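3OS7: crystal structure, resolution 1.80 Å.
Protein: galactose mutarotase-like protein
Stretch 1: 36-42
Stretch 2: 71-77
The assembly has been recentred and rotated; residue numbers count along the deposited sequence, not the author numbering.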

# COMPACT_ATOMS: atom_id res chain seq x y z
N VAL A 36 1.12 2.44 15.02
CA VAL A 36 1.79 1.54 14.11
C VAL A 36 1.54 1.96 12.64
O VAL A 36 0.62 1.48 11.98
CB VAL A 36 1.42 0.06 14.37
CG1 VAL A 36 2.27 -0.84 13.52
CG2 VAL A 36 1.60 -0.31 15.89
N GLY A 37 2.36 2.86 12.16
CA GLY A 37 2.37 3.21 10.73
C GLY A 37 1.18 3.99 10.24
O GLY A 37 1.01 4.13 9.02
N GLY A 38 0.36 4.52 11.14
CA GLY A 38 -0.92 5.11 10.71
C GLY A 38 -1.69 4.14 9.84
O GLY A 38 -2.35 4.52 8.87
N ASN A 39 -1.65 2.86 10.23
CA ASN A 39 -2.19 1.79 9.40
C ASN A 39 -3.70 1.72 9.57
O ASN A 39 -4.20 1.54 10.67
CB ASN A 39 -1.51 0.47 9.79
CG ASN A 39 -1.82 -0.67 8.84
OD1 ASN A 39 -2.94 -0.78 8.31
ND2 ASN A 39 -0.84 -1.58 8.66
N VAL A 40 -4.43 1.88 8.46
CA VAL A 40 -5.83 1.52 8.36
C VAL A 40 -5.98 -0.02 8.24
O VAL A 40 -5.73 -0.61 7.20
CB VAL A 40 -6.53 2.23 7.18
CG1 VAL A 40 -8.02 1.82 7.10
CG2 VAL A 40 -6.39 3.75 7.32
N VAL A 41 -6.35 -0.65 9.35
CA VAL A 41 -6.41 -2.11 9.47
C VAL A 41 -7.76 -2.70 9.21
O VAL A 41 -7.89 -3.92 9.08
CB VAL A 41 -5.92 -2.58 10.87
CG1 VAL A 41 -4.47 -2.21 11.05
CG2 VAL A 41 -6.82 -2.06 12.03
N GLU A 42 -8.78 -1.86 9.11
CA GLU A 42 -10.12 -2.30 8.79
C GLU A 42 -10.84 -1.29 7.90
O GLU A 42 -10.75 -0.11 8.14
CB GLU A 42 -10.92 -2.50 10.09
CG GLU A 42 -12.15 -3.35 9.84
CD GLU A 42 -12.85 -3.73 11.13
OE1 GLU A 42 -13.15 -2.80 11.90
OE2 GLU A 42 -13.07 -4.94 11.35
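Stretch 2 71-77: VYGLPVL

The amide side chain of Asn39 is the unusual feature here, for it holds stretch 2 the way a neighbouring backbone would. Its ND2 donates to Tyr72 O at 3.1 Å, nearly straight, while its OD1 accepts from Leu74 N at 2.9 Å. Asparagine suits this place because its carboxamide carries the same donor and acceptor groups as a peptide, here at the end of a t rotamer that brings it to the loop. Leu74 N also makes a weak hydrogen bond to Val40 O, 3.1 Å away.

Between Tyr72 O and Leu74 N, the two groups that Asn39 binds, lies Gly73, at phi 58° and psi -134°. Its CA packs 3.1 Å from Val40 O and 3.9 Å from Val41 CA. A CB here would clash with Asn39 OD1, Val40 O and Val41 CA, and the positive phi itself favours glycine.

From Gly73 the loop runs back along stretch 1, a loop that becomes strand at Asn39, and turns to strand itself at Val76. Leu74 lies beside Val40 and Val76 near Gly37, so the two segments are broadly antiparallel. Leu74, m,t, sets its CD1 4.1 Å from Val40 CB, an apolar contact suited to these buried side chains. Farther along, Val76 CG1 lies 4.1 Å from Gly37 O. Water completes the join: one molecule links Gly37 O, Leu74 O and Val76 N, another Gly38 O, Val40 N and Leu74 O.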

# COMPACT_ATOMS: atom_id res chain seq x y z
N VAL A 71 1.63 -7.21 6.80
CA VAL A 71 0.65 -8.23 6.37
C VAL A 71 -0.79 -7.93 6.80
O VAL A 71 -1.65 -8.78 6.67
CB VAL A 71 1.09 -9.62 6.81
CG1 VAL A 71 2.39 -9.93 6.15
CG2 VAL A 71 1.16 -9.77 8.35
N TYR A 72 -1.04 -6.70 7.28
CA TYR A 72 -2.37 -6.21 7.58
C TYR A 72 -2.63 -4.80 7.01
O TYR A 72 -1.74 -3.95 6.94
CB TYR A 72 -2.58 -6.12 9.09
CG TYR A 72 -2.51 -7.48 9.76
CD1 TYR A 72 -3.60 -8.35 9.72
CD2 TYR A 72 -1.36 -7.88 10.44
CE1 TYR A 72 -3.54 -9.62 10.33
CE2 TYR A 72 -1.30 -9.12 11.06
CZ TYR A 72 -2.38 -9.98 11.00
OH TYR A 72 -2.30 -11.22 11.62
N GLY A 73 -3.88 -4.58 6.66
CA GLY A 73 -4.36 -3.22 6.35
C GLY A 73 -3.61 -2.52 5.22
O GLY A 73 -3.34 -3.11 4.16
N LEU A 74 -3.27 -1.24 5.46
CA LEU A 74 -2.61 -0.39 4.46
C LEU A 74 -1.25 0.10 5.01
O LEU A 74 -1.16 1.21 5.56
CB LEU A 74 -3.51 0.80 4.10
CG LEU A 74 -4.86 0.49 3.45
CD1 LEU A 74 -5.66 1.75 3.22
CD2 LEU A 74 -4.62 -0.22 2.11
N PRO A 75 -0.22 -0.73 4.91
CA PRO A 75 1.13 -0.38 5.37
C PRO A 75 1.86 0.50 4.37
O PRO A 75 2.19 0.05 3.28
CB PRO A 75 1.83 -1.73 5.50
CG PRO A 75 0.75 -2.77 5.19
CD PRO A 75 -0.24 -2.09 4.35
N VAL A 76 2.19 1.72 4.77
CA VAL A 76 2.93 2.61 3.88
C VAL A 76 4.43 2.30 3.86
O VAL A 76 5.07 2.15 4.89
CB VAL A 76 2.62 4.09 4.19
CG1 VAL A 76 3.17 4.49 5.53
CG2 VAL A 76 3.13 5.00 3.07
N LEU A 77 5.00 2.26 2.65
CA LEU A 77 6.38 1.82 2.46
C LEU A 77 7.23 2.95 1.92
O LEU A 77 6.81 3.66 1.00
CB LEU A 77 6.43 0.67 1.46
CG LEU A 77 5.48 -0.49 1.69
CD1 LEU A 77 5.56 -1.50 0.55
CD2 LEU A 77 5.80 -1.16 3.07
O HOH W 1 1.14 2.09 7.42
O HOH W 2 -2.73 3.40 6.35